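Local structure of ABC transporter ATP-binding protein (Sulfolobus tokodaii, 2PJZ) at residues 19-24 against 197-202; 37-42 against 181-186; 206-211 against 226-231. The protein probably binds and hydrolyses ATP as the nucleotide-binding subunit of an ABC transporter, putatively one for cobalt. All blocks are in the same frame, centred on the assembly; numbering follows the deposited sequence.

Contact 1 of 3, residues 19-24 against 197-202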
ATOM      1  N   PHE A  19      -5.135 -12.006 -18.137  1.00 13.55           N
ATOM      2  CA  PHE A  19      -6.011 -11.210 -17.299  1.00 13.89           C
ATOM      3  C   PHE A  19      -5.238  -9.965 -16.869  1.00 12.50           C
ATOM      4  O   PHE A  19      -4.113 -10.092 -16.403  1.00 11.04           O
ATOM      5  CB  PHE A  19      -6.427 -11.945 -16.037  1.00 15.37           C
ATOM      6  CG  PHE A  19      -7.355 -11.144 -15.225  1.00 19.27           C
ATOM      7  CD1 PHE A  19      -8.671 -10.969 -15.646  1.00 22.98           C
ATOM      8  CD2 PHE A  19      -6.900 -10.459 -14.105  1.00 21.06           C
ATOM      9  CE1 PHE A  19      -9.537 -10.150 -14.913  1.00 26.91           C
ATOM     10  CE2 PHE A  19      -7.758  -9.655 -13.369  1.00 21.37           C
ATOM     11  CZ  PHE A  19      -9.065  -9.492 -13.773  1.00 22.72           C
ATOM     12  N   SER A  20      -5.861  -8.792 -17.004  1.00 12.17           N
ATOM     13  CA  SER A  20      -5.156  -7.551 -16.691  0.50 12.24           C
ATOM     14  C   SER A  20      -6.048  -6.563 -15.946  1.00 12.78           C
ATOM     15  O   SER A  20      -7.263  -6.694 -15.939  1.00 14.15           O
ATOM     16  CB  SER A  20      -4.621  -6.900 -17.970  0.50 12.97           C
ATOM     17  OG  SER A  20      -5.652  -6.747 -18.922  0.50 11.25           O
ATOM     18  N   LEU A  21      -5.409  -5.599 -15.294  1.00 11.89           N
ATOM     19  CA  LEU A  21      -6.050  -4.378 -14.836  1.00 12.00           C
ATOM     20  C   LEU A  21      -6.002  -3.425 -16.024  1.00 11.55           C
ATOM     21  O   LEU A  21      -4.984  -3.354 -16.741  1.00 10.79           O
ATOM     22  CB  LEU A  21      -5.241  -3.759 -13.699  1.00 13.44           C
ATOM     23  CG  LEU A  21      -5.179  -4.533 -12.390  1.00 15.65           C
ATOM     24  CD1 LEU A  21      -4.306  -3.826 -11.374  1.00 16.64           C
ATOM     25  CD2 LEU A  21      -6.589  -4.605 -11.864  1.00 21.03           C
ATOM     26  N   GLU A  22      -7.095  -2.719 -16.282  1.00 10.37           N
ATOM     27  CA  GLU A  22      -7.069  -1.726 -17.353  1.00 11.45           C
ATOM     28  C   GLU A  22      -7.710  -0.438 -16.855  1.00 11.43           C
ATOM     29  O   GLU A  22      -8.485  -0.464 -15.883  1.00  9.28           O
ATOM     30  CB  GLU A  22      -7.822  -2.215 -18.607  1.00 12.89           C
ATOM     31  CG  GLU A  22      -7.295  -3.518 -19.185  1.00 16.80           C
ATOM     32  CD  GLU A  22      -5.962  -3.379 -19.911  1.00 22.06           C
ATOM     33  OE1 GLU A  22      -5.548  -2.245 -20.251  1.00 25.61           O
ATOM     34  OE2 GLU A  22      -5.341  -4.430 -20.161  1.00 23.49           O
ATOM     35  N   ASN A  23      -7.385   0.665 -17.520  1.00 11.05           N
ATOM     36  CA  ASN A  23      -8.032   1.957 -17.275  1.00 13.20           C
ATOM     37  C   ASN A  23      -7.958   2.377 -15.795  1.00 11.82           C
ATOM     38  O   ASN A  23      -8.945   2.850 -15.188  1.00 12.21           O
ATOM     39  CB  ASN A  23      -9.499   1.906 -17.762  1.00 13.78           C
ATOM     40  CG  ASN A  23      -9.628   1.326 -19.161  1.00 16.98           C
ATOM     41  OD1 ASN A  23     -10.325   0.307 -19.360  1.00 21.51           O
ATOM     42  ND2 ASN A  23      -8.958   1.932 -20.124  1.00 18.06           N
ATOM     43  N   ILE A  24      -6.789   2.183 -15.192  1.00 10.07           N
ATOM     44  CA  ILE A  24      -6.616   2.549 -13.792  1.00 10.16           C
ATOM     45  C   ILE A  24      -6.243   4.011 -13.750  1.00 11.30           C
ATOM     46  O   ILE A  24      -5.216   4.411 -14.323  1.00 11.29           O
ATOM     47  CB  ILE A  24      -5.557   1.697 -13.058  1.00 10.11           C
ATOM     48  CG1 ILE A  24      -5.937   0.200 -13.107  1.00  7.80           C
ATOM     49  CG2 ILE A  24      -5.315   2.210 -11.571  1.00 10.33           C
ATOM     50  CD1 ILE A  24      -7.323  -0.190 -12.460  1.00 11.00           C
ATOM     51  N   TYR A 197      -9.320   3.725  -1.187  1.00 11.37           N
ATOM     52  CA  TYR A 197      -9.890   3.271  -2.436  1.00 11.09           C
ATOM     53  C   TYR A 197      -9.973   1.743  -2.373  1.00 11.14           C
ATOM     54  O   TYR A 197      -9.189   1.119  -1.691  1.00 11.71           O
ATOM     55  CB  TYR A 197      -8.961   3.629  -3.592  1.00 11.63           C
ATOM     56  CG  TYR A 197      -8.866   5.111  -3.838  1.00 11.04           C
ATOM     57  CD1 TYR A 197      -9.609   5.695  -4.857  1.00 14.02           C
ATOM     58  CD2 TYR A 197      -8.042   5.916  -3.050  1.00 13.03           C
ATOM     59  CE1 TYR A 197      -9.548   7.075  -5.111  1.00 15.63           C
ATOM     60  CE2 TYR A 197      -7.964   7.307  -3.281  1.00 13.75           C
ATOM     61  CZ  TYR A 197      -8.728   7.859  -4.329  1.00 16.18           C
ATOM     62  OH  TYR A 197      -8.708   9.210  -4.588  1.00 15.75           O
ATOM     63  N   PHE A 198     -10.960   1.178  -3.052  1.00 12.01           N
ATOM     64  CA  PHE A 198     -11.063  -0.269  -3.240  1.00 12.48           C
ATOM     65  C   PHE A 198     -10.579  -0.647  -4.644  1.00 13.28           C
ATOM     66  O   PHE A 198     -10.983  -0.033  -5.615  1.00 14.27           O
ATOM     67  CB  PHE A 198     -12.535  -0.688  -3.140  1.00 12.62           C
ATOM     68  CG  PHE A 198     -13.067  -0.616  -1.745  1.00 13.51           C
ATOM     69  CD1 PHE A 198     -12.992  -1.739  -0.900  1.00 13.83           C
ATOM     70  CD2 PHE A 198     -13.625   0.571  -1.269  1.00 14.77           C
ATOM     71  CE1 PHE A 198     -13.491  -1.687   0.409  1.00 18.05           C
ATOM     72  CE2 PHE A 198     -14.141   0.627   0.036  1.00 17.38           C
ATOM     73  CZ  PHE A 198     -14.066  -0.495   0.875  1.00 15.29           C
ATOM     74  N   LEU A 199      -9.731  -1.663  -4.736  1.00 13.06           N
ATOM     75  CA  LEU A 199      -9.423  -2.252  -6.051  1.00 14.05           C
ATOM     76  C   LEU A 199     -10.377  -3.443  -6.188  1.00 15.13           C
ATOM     77  O   LEU A 199     -10.079  -4.519  -5.666  1.00 15.84           O
ATOM     78  CB  LEU A 199      -7.951  -2.690  -6.113  1.00 12.97           C
ATOM     79  CG  LEU A 199      -7.365  -3.143  -7.464  1.00 13.45           C
ATOM     80  CD1 LEU A 199      -7.534  -2.094  -8.578  1.00 13.97           C
ATOM     81  CD2 LEU A 199      -5.932  -3.470  -7.262  1.00 12.47           C
ATOM     82  N   VAL A 200     -11.498  -3.216  -6.877  1.00 17.90           N
ATOM     83  CA  VAL A 200     -12.538  -4.243  -7.194  1.00 21.40           C
ATOM     84  C   VAL A 200     -13.291  -3.857  -8.454  1.00 21.27           C
ATOM     85  O   VAL A 200     -13.289  -2.711  -8.849  1.00 23.23           O
ATOM     86  CB  VAL A 200     -13.609  -4.414  -6.058  1.00 22.15           C
ATOM     87  CG1 VAL A 200     -13.030  -5.177  -4.889  1.00 25.93           C
ATOM     88  CG2 VAL A 200     -14.162  -3.063  -5.619  1.00 22.23           C
ATOM     89  N   GLY A 201     -13.969  -4.806  -9.091  1.00 24.51           N
ATOM     90  CA  GLY A 201     -14.720  -4.495 -10.311  1.00 26.07           C
ATOM     91  C   GLY A 201     -13.766  -4.082 -11.399  1.00 28.05           C
ATOM     92  O   GLY A 201     -14.065  -3.201 -12.226  1.00 29.16           O
ATOM     93  N   ASN A 202     -12.569  -4.669 -11.351  1.00 28.62           N
ATOM     94  CA  ASN A 202     -11.530  -4.362 -12.314  1.00 29.07           C
ATOM     95  C   ASN A 202     -11.304  -2.834 -12.371  1.00 28.87           C
ATOM     96  O   ASN A 202     -10.987  -2.258 -13.407  1.00 30.36           O
ATOM     97  CB  ASN A 202     -11.881  -5.058 -13.681  1.00 29.08           C
ATOM     98  CG  ASN A 202     -12.124  -6.637 -13.553  1.00 29.43           C
ATOM     99  OD1 ASN A 202     -13.107  -7.179 -14.057  1.00 30.85           O
ATOM    100  ND2 ASN A 202     -11.231  -7.329 -12.893  1.00 27.63           N
TER
HETATM  101  O   HOH W   1      -8.723  -6.536 -12.994  1.00 45.50           O
HETATM  102  O   HOH W   2      -9.598  -3.533 -15.128  1.00 21.11           O

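Contact 2 of 3, residues 37-42 against 181-186. With SO4 (sulfate ion), chain C.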
ATOM      1  N   GLY A  37      -7.761  -4.170  -1.217  1.00 14.84           N
ATOM      2  CA  GLY A  37      -8.200  -5.096  -2.256  1.00 16.79           C
ATOM      3  C   GLY A  37      -7.889  -6.483  -1.764  1.00 17.98           C
ATOM      4  O   GLY A  37      -6.927  -6.652  -1.026  1.00 17.81           O
ATOM      5  N   PRO A  38      -8.689  -7.475  -2.195  1.00 19.33           N
ATOM      6  CA  PRO A  38      -8.387  -8.869  -1.884  1.00 19.80           C
ATOM      7  C   PRO A  38      -7.043  -9.307  -2.409  1.00 20.19           C
ATOM      8  O   PRO A  38      -6.494  -8.699  -3.350  1.00 19.90           O
ATOM      9  CB  PRO A  38      -9.524  -9.651  -2.573  1.00 20.17           C
ATOM     10  CG  PRO A  38     -10.180  -8.727  -3.481  1.00 21.01           C
ATOM     11  CD  PRO A  38      -9.933  -7.328  -2.976  1.00 18.45           C
ATOM     12  N   ASN A  39      -6.515 -10.370  -1.811  1.00 20.37           N
ATOM     13  CA  ASN A  39      -5.332 -10.997  -2.329  1.00 20.95           C
ATOM     14  C   ASN A  39      -5.633 -11.323  -3.790  1.00 19.49           C
ATOM     15  O   ASN A  39      -6.767 -11.681  -4.142  1.00 19.22           O
ATOM     16  CB  ASN A  39      -4.924 -12.234  -1.498  1.00 22.10           C
ATOM     17  CG  ASN A  39      -4.022 -11.871  -0.311  1.00 28.08           C
ATOM     18  OD1 ASN A  39      -3.324 -10.847  -0.333  1.00 33.30           O
ATOM     19  ND2 ASN A  39      -4.030 -12.713   0.726  1.00 32.72           N
ATOM     20  N   GLY A  40      -4.659 -11.081  -4.654  1.00 17.75           N
ATOM     21  CA  GLY A  40      -4.833 -11.380  -6.077  1.00 17.55           C
ATOM     22  C   GLY A  40      -5.420 -10.285  -6.947  1.00 16.41           C
ATOM     23  O   GLY A  40      -5.525 -10.448  -8.165  1.00 17.29           O
ATOM     24  N   SER A  41      -5.787  -9.149  -6.358  1.00 13.52           N
ATOM     25  CA  SER A  41      -6.476  -8.121  -7.116  1.00 12.75           C
ATOM     26  C   SER A  41      -5.504  -7.275  -7.996  1.00 11.58           C
ATOM     27  O   SER A  41      -5.945  -6.553  -8.872  1.00 11.86           O
ATOM     28  CB  SER A  41      -7.277  -7.194  -6.194  1.00 11.93           C
ATOM     29  OG  SER A  41      -6.419  -6.615  -5.224  1.00 16.43           O
ATOM     30  N   GLY A  42      -4.207  -7.368  -7.740  1.00 11.34           N
ATOM     31  CA  GLY A  42      -3.230  -6.597  -8.493  1.00 11.08           C
ATOM     32  C   GLY A  42      -2.630  -5.417  -7.723  1.00 13.12           C
ATOM     33  O   GLY A  42      -1.884  -4.631  -8.322  1.00 12.14           O
ATOM     34  N   VAL A 181      -0.796  -0.139   0.420  1.00 12.29           N
ATOM     35  CA  VAL A 181      -1.718  -1.166  -0.032  1.00 12.86           C
ATOM     36  C   VAL A 181      -1.838  -2.309   0.973  1.00 13.69           C
ATOM     37  O   VAL A 181      -0.847  -2.727   1.551  1.00 13.11           O
ATOM     38  CB  VAL A 181      -1.390  -1.732  -1.464  1.00 12.89           C
ATOM     39  CG1 VAL A 181      -1.130  -0.593  -2.470  1.00 12.16           C
ATOM     40  CG2 VAL A 181      -0.229  -2.687  -1.444  1.00 14.01           C
ATOM     41  N   THR A 182      -3.064  -2.816   1.146  1.00 15.55           N
ATOM     42  CA  THR A 182      -3.314  -3.893   2.114  1.00 16.82           C
ATOM     43  C   THR A 182      -4.605  -4.632   1.859  1.00 17.08           C
ATOM     44  O   THR A 182      -5.572  -4.061   1.315  1.00 16.78           O
ATOM     45  CB  THR A 182      -3.312  -3.362   3.582  1.00 17.63           C
ATOM     46  OG1 THR A 182      -3.366  -4.478   4.491  1.00 17.76           O
ATOM     47  CG2 THR A 182      -4.510  -2.417   3.820  1.00 16.59           C
ATOM     48  N   HIS A 183      -4.632  -5.911   2.267  1.00 18.05           N
ATOM     49  CA  HIS A 183      -5.860  -6.697   2.231  1.00 19.95           C
ATOM     50  C   HIS A 183      -6.453  -6.820   3.659  1.00 21.99           C
ATOM     51  O   HIS A 183      -7.555  -7.350   3.840  1.00 22.20           O
ATOM     52  CB  HIS A 183      -5.587  -8.094   1.633  1.00 19.97           C
ATOM     53  CG  HIS A 183      -4.789  -8.994   2.523  1.00 21.46           C
ATOM     54  ND1 HIS A 183      -5.376  -9.878   3.405  1.00 24.88           N
ATOM     55  CD2 HIS A 183      -3.450  -9.158   2.667  1.00 22.29           C
ATOM     56  CE1 HIS A 183      -4.440 -10.539   4.060  1.00 23.22           C
ATOM     57  NE2 HIS A 183      -3.262 -10.122   3.638  1.00 24.66           N
ATOM     58  N   GLU A 184      -5.696  -6.344   4.643  1.00 23.17           N
ATOM     59  CA  GLU A 184      -6.013  -6.500   6.070  1.00 25.90           C
ATOM     60  C   GLU A 184      -6.897  -5.395   6.646  1.00 26.19           C
ATOM     61  O   GLU A 184      -6.520  -4.239   6.685  1.00 27.86           O
ATOM     62  CB  GLU A 184      -4.719  -6.584   6.880  1.00 25.77           C
ATOM     63  CG  GLU A 184      -3.761  -7.568   6.277  1.00 27.92           C
ATOM     64  CD  GLU A 184      -2.650  -7.911   7.203  1.00 31.05           C
ATOM     65  OE1 GLU A 184      -1.833  -7.016   7.490  1.00 32.65           O
ATOM     66  OE2 GLU A 184      -2.584  -9.088   7.622  1.00 31.39           O
ATOM     67  N   LEU A 185      -8.073  -5.769   7.104  1.00 27.17           N
ATOM     68  CA  LEU A 185      -9.057  -4.790   7.532  1.00 27.40           C
ATOM     69  C   LEU A 185      -8.886  -4.416   9.001  1.00 28.30           C
ATOM     70  O   LEU A 185      -9.353  -3.362   9.432  1.00 27.88           O
ATOM     71  CB  LEU A 185     -10.466  -5.337   7.277  1.00 27.77           C
ATOM     72  CG  LEU A 185     -10.862  -5.671   5.842  1.00 27.59           C
ATOM     73  CD1 LEU A 185     -12.154  -6.442   5.851  1.00 27.53           C
ATOM     74  CD2 LEU A 185     -10.992  -4.425   4.950  1.00 26.55           C
ATOM     75  N   ASP A 186      -8.199  -5.274   9.761  1.00 28.69           N
ATOM     76  CA  ASP A 186      -8.016  -5.067  11.202  1.00 30.12           C
ATOM     77  C   ASP A 186      -7.083  -3.894  11.538  1.00 30.11           C
ATOM     78  O   ASP A 186      -6.947  -3.501  12.701  1.00 30.52           O
ATOM     79  CB  ASP A 186      -7.574  -6.384  11.888  1.00 30.49           C
ATOM     80  CG  ASP A 186      -6.174  -6.871  11.449  1.00 33.46           C
ATOM     81  OD1 ASP A 186      -5.516  -6.224  10.601  1.00 36.77           O
ATOM     82  OD2 ASP A 186      -5.715  -7.922  11.977  1.00 35.20           O
TER
HETATM   83  S   SO4 C 502      -2.458  -8.405  -4.610  1.00 23.51           S
HETATM   84  O1  SO4 C 502      -2.263  -8.887  -6.003  1.00 21.96           O
HETATM   85  O2  SO4 C 502      -1.243  -7.681  -4.203  1.00 23.25           O
HETATM   86  O3  SO4 C 502      -3.586  -7.497  -4.485  1.00 18.08           O
HETATM   87  O4  SO4 C 502      -2.581  -9.519  -3.696  1.00 24.47           O

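Contact 3 of 3, residues 206-211 against 226-231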
ATOM      1  N   GLY A 206     -13.394   4.942  -5.325  1.00 16.75           N
ATOM      2  CA  GLY A 206     -13.256   5.775  -4.139  1.00 16.72           C
ATOM      3  C   GLY A 206     -13.072   7.211  -4.592  1.00 17.19           C
ATOM      4  O   GLY A 206     -13.323   7.505  -5.751  1.00 17.09           O
ATOM      5  N   PRO A 207     -12.613   8.097  -3.700  1.00 16.74           N
ATOM      6  CA  PRO A 207     -12.144   7.822  -2.351  1.00 16.77           C
ATOM      7  C   PRO A 207     -13.291   7.716  -1.313  1.00 16.50           C
ATOM      8  O   PRO A 207     -14.402   8.141  -1.590  1.00 16.02           O
ATOM      9  CB  PRO A 207     -11.262   9.033  -2.047  1.00 17.20           C
ATOM     10  CG  PRO A 207     -11.927  10.144  -2.788  1.00 17.71           C
ATOM     11  CD  PRO A 207     -12.474   9.525  -4.048  1.00 17.78           C
ATOM     12  N   ILE A 208     -13.003   7.123  -0.167  1.00 16.20           N
ATOM     13  CA  ILE A 208     -13.922   7.184   0.984  1.00 15.88           C
ATOM     14  C   ILE A 208     -13.108   7.411   2.243  1.00 15.89           C
ATOM     15  O   ILE A 208     -11.990   6.896   2.380  1.00 15.84           O
ATOM     16  CB  ILE A 208     -14.839   5.922   1.080  1.00 16.15           C
ATOM     17  CG1 ILE A 208     -15.820   6.044   2.268  1.00 16.74           C
ATOM     18  CG2 ILE A 208     -14.025   4.627   1.213  1.00 17.57           C
ATOM     19  CD1 ILE A 208     -16.839   4.900   2.310  1.00 16.65           C
ATOM     20  N   SER A 209     -13.626   8.217   3.163  1.00 14.15           N
ATOM     21  CA  SER A 209     -12.949   8.392   4.441  1.00 15.45           C
ATOM     22  C   SER A 209     -12.891   7.048   5.176  1.00 16.11           C
ATOM     23  O   SER A 209     -13.929   6.358   5.282  1.00 16.24           O
ATOM     24  CB  SER A 209     -13.729   9.401   5.292  1.00 15.64           C
ATOM     25  OG  SER A 209     -13.248   9.374   6.620  1.00 19.69           O
ATOM     26  N   VAL A 210     -11.719   6.687   5.694  1.00 15.93           N
ATOM     27  CA  VAL A 210     -11.615   5.467   6.500  1.00 16.65           C
ATOM     28  C   VAL A 210     -12.460   5.620   7.790  1.00 17.44           C
ATOM     29  O   VAL A 210     -13.124   4.676   8.228  1.00 17.54           O
ATOM     30  CB  VAL A 210     -10.180   5.130   6.841  1.00 16.60           C
ATOM     31  CG1 VAL A 210     -10.127   4.023   7.832  1.00 15.88           C
ATOM     32  CG2 VAL A 210      -9.428   4.662   5.554  1.00 15.86           C
ATOM     33  N   SER A 211     -12.470   6.821   8.358  1.00 19.06           N
ATOM     34  CA  SER A 211     -13.300   7.083   9.553  1.00 19.59           C
ATOM     35  C   SER A 211     -14.740   6.695   9.268  1.00 20.07           C
ATOM     36  O   SER A 211     -15.373   6.006  10.079  1.00 22.78           O
ATOM     37  CB  SER A 211     -13.198   8.560   9.999  1.00 20.48           C
ATOM     38  OG  SER A 211     -14.073   8.809  11.103  1.00 23.22           O
ATOM     39  N   ALA A 226     -25.521   6.958  -0.195  1.00 35.46           N
ATOM     40  CA  ALA A 226     -24.326   6.117   0.012  1.00 32.50           C
ATOM     41  C   ALA A 226     -23.027   6.932   0.088  1.00 30.57           C
ATOM     42  O   ALA A 226     -22.861   7.896  -0.644  1.00 31.19           O
ATOM     43  CB  ALA A 226     -24.244   5.061  -1.077  1.00 32.46           C
ATOM     44  N   LEU A 227     -22.117   6.562   0.985  1.00 27.99           N
ATOM     45  CA  LEU A 227     -20.800   7.194   1.028  1.00 26.30           C
ATOM     46  C   LEU A 227     -20.001   6.832  -0.229  1.00 25.73           C
ATOM     47  O   LEU A 227     -19.215   7.641  -0.751  1.00 25.02           O
ATOM     48  CB  LEU A 227     -20.032   6.754   2.266  1.00 26.28           C
ATOM     49  CG  LEU A 227     -20.497   7.192   3.655  1.00 26.08           C
ATOM     50  CD1 LEU A 227     -20.035   6.146   4.657  1.00 24.44           C
ATOM     51  CD2 LEU A 227     -19.931   8.578   4.025  1.00 24.58           C
ATOM     52  N   LEU A 228     -20.199   5.606  -0.706  1.00 23.76           N
ATOM     53  CA  LEU A 228     -19.553   5.160  -1.945  1.00 23.09           C
ATOM     54  C   LEU A 228     -20.337   4.012  -2.544  1.00 23.03           C
ATOM     55  O   LEU A 228     -20.740   3.106  -1.823  1.00 22.92           O
ATOM     56  CB  LEU A 228     -18.112   4.708  -1.650  1.00 22.78           C
ATOM     57  CG  LEU A 228     -17.265   4.179  -2.822  1.00 22.18           C
ATOM     58  CD1 LEU A 228     -17.013   5.293  -3.831  1.00 19.81           C
ATOM     59  CD2 LEU A 228     -15.936   3.629  -2.290  1.00 20.90           C
ATOM     60  N   VAL A 229     -20.549   4.055  -3.857  1.00 22.87           N
ATOM     61  CA  VAL A 229     -21.166   2.936  -4.567  1.00 24.09           C
ATOM     62  C   VAL A 229     -20.123   2.199  -5.420  1.00 23.79           C
ATOM     63  O   VAL A 229     -19.498   2.794  -6.283  1.00 24.06           O
ATOM     64  CB  VAL A 229     -22.354   3.372  -5.453  1.00 24.27           C
ATOM     65  CG1 VAL A 229     -22.998   2.149  -6.131  1.00 24.05           C
ATOM     66  CG2 VAL A 229     -23.424   4.141  -4.592  1.00 25.15           C
ATOM     67  N   LEU A 230     -19.940   0.913  -5.146  1.00 23.85           N
ATOM     68  CA  LEU A 230     -19.004   0.075  -5.908  1.00 24.41           C
ATOM     69  C   LEU A 230     -19.706  -0.669  -7.026  1.00 25.92           C
ATOM     70  O   LEU A 230     -20.712  -1.316  -6.790  1.00 26.63           O
ATOM     71  CB  LEU A 230     -18.354  -0.965  -4.995  1.00 22.94           C
ATOM     72  CG  LEU A 230     -17.572  -0.482  -3.776  1.00 22.56           C
ATOM     73  CD1 LEU A 230     -17.194  -1.671  -2.944  1.00 18.24           C
ATOM     74  CD2 LEU A 230     -16.337   0.317  -4.222  1.00 22.45           C
ATOM     75  N   ASP A 231     -19.154  -0.587  -8.233  1.00 28.05           N
ATOM     76  CA  ASP A 231     -19.577  -1.419  -9.374  1.00 30.31           C
ATOM     77  C   ASP A 231     -18.770  -2.730  -9.440  1.00 31.57           C
ATOM     78  O   ASP A 231     -17.536  -2.681  -9.518  1.00 31.53           O
ATOM     79  CB  ASP A 231     -19.402  -0.601 -10.655  1.00 30.45           C
ATOM     80  CG  ASP A 231     -20.069   0.766 -10.570  1.00 32.77           C
ATOM     81  OD1 ASP A 231     -21.261   0.834 -10.194  1.00 39.30           O
ATOM     82  OD2 ASP A 231     -19.427   1.787 -10.873  1.00 36.11           O
TER

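Contact 1 of 3, residues 19-24 against 197-202
Asn202 turns its amide nitrogen to the rim of the Phe19 ring and reaches the backbone of Ser20 and Glu22 through two waters. ND2 of Asn202 lies 3.2 Å from CZ of Phe19, at the ring edge and in the ring plane. The amide and ring planes are 60° apart. CG of Phe19 is anti to its backbone N (chi1 -178°), which sets the direction in which the ring leaves the strand. No direct hydrogen bond joins the two segments. Two waters do the work instead. Water 1 accepts from ND2 of Asn202 at 2.6 Å and donates to the backbone O of Ser20 at 3.3 Å. Water 2 accepts from the backbone N of Glu22 at 2.9 Å and lies 2.6 Å from the backbone O of Asn202. Deeper in, the contact turns apolar. CD1 of Leu199 packs against CD2 of Leu21 at 4.2 Å and against CD1 of Ile24 at 4.3 Å. Leu204 adds to this buried cluster. Asn23 and Ile24 both face Val7 in a G1 beta bulge, where the strand turns a corner. Gly201 and Asn202 both have positive phi and link strands 195-200 and 203-209 in a tight beta hairpin. Such packing of an antiparallel beta sheet against the P-loop core sheet is characteristic of the nucleotide-binding domain of ABC transporters.

Contact 2 of 3, residues 37-42 against 181-186
The backbone N of Gly37 gives a weak hydrogen bond to the backbone O of Thr182, 3.3 Å long, just where the neighbouring parallel strands 32-36 and 177-182 run out. The carbonyl O of the same glycine sits 3.3 Å from CB of His183, the residue after Thr182, and takes a CA-H...O contact from His183 CA. The His183 ring lies between two side chains. ND2 of Asn39 stands 3.9 Å above the ring plane, over its centre. CG of Glu184 lies over the centre of the opposite face, 3.7 Å from the plane. The Asn39 amide is tilted, its plane 49° from the ring, and brings OD1 to 3.4 Å from CD2 of His183. The ring also bonds through NE2 to OE2 of Glu157, which helps fix its rotation. Residues 37-42 form most of a loop that fits the P-loop (Walker A) pattern, which continues to Lys43 and Thr44. His183, after its strand, is consistent with the switch histidine (H-loop) of ABC ATPases. A type II turn from Pro38 to Ser41 curls the loop round a sulfate ion. Gly40 N bonds sulfate O4 at 2.8 Å, and Gly42 N, at the N-cap of helix 43-50, bonds sulfate O1 at 3.0 Å. Lys43 NZ, which also bonds Gly37 O, and Thr44 OG1 complete the grip, so the ion probably marks a phosphate position of ATP. Glu154 accepts from the backbone N of His183 through OE2 and pairs with Thr182 OG1 through OE1. That OG1 accepts from Glu184 N at 3.0 Å in an ST turn.

Contact 3 of 3, residues 206-211 against 226-231
Leu227 opens the contact by laying its CB against CD1 of Ile208, 3.7 Å away. The two side chains cross at about a right angle. The isoleucine reaches out with an extended CG1-CD1 arm: CG1 is anti to the backbone N (chi1 -178°) and CD1 anti to CA (chi2 174°), and the arm ends at CB of Leu227. CD1 of Leu227 is a little further from the same methyl, at 4.2 Å. Leu228 comes next and uses both of its methyls. CD1 packs on CA of Gly206 at 3.8 Å. CD2 lies 3.9 Å from that CA and 4.1 Å from CG2 of Ile208, and so fits between glycine and isoleucine. Leu227 and Leu228 together face Ile239 and form a classic beta bulge, which lets two successive side chains point toward the first segment. Leu230 lies further along; Phe198 of the neighbouring strand meets both Leu228 and Leu230. At Asp231 the tie is polar: its backbone O accepts from Gln205 NE2 of strand 203-209. Strands 206-209 and 228-231 run at 142° to each other, their axes 8.1 Å apart at the closest, and share no hydrogen bond. The arrangement is apolar packing between the edge strands of two sheets, the mixed core sheet of the P-loop fold and the small C-terminal antiparallel sheet.

All three contacts involve one mixed sheet of the P-loop fold. Contact 1 joins its strand 195-200 to the antiparallel sheet holding strand 17-28. Contact 2 lies at the ends of strands 32-36 and 177-182, and contact 3 joins edge strand 203-209 to the C-terminal sheet. Along the chain, contact 2 is nested within contact 1; contact 3 follows both. The centres of contacts 1 and 2 are about 13 Å apart, and Leu199 and Leu21 pack on Ser41. Contact 3 is centred about 16 Å from both; Tyr197 and Phe198 link it to contact 1, but it does not touch contact 2. The probable nucleotide site thus meets the antiparallel sheet directly and the C-terminal sheet through core strands.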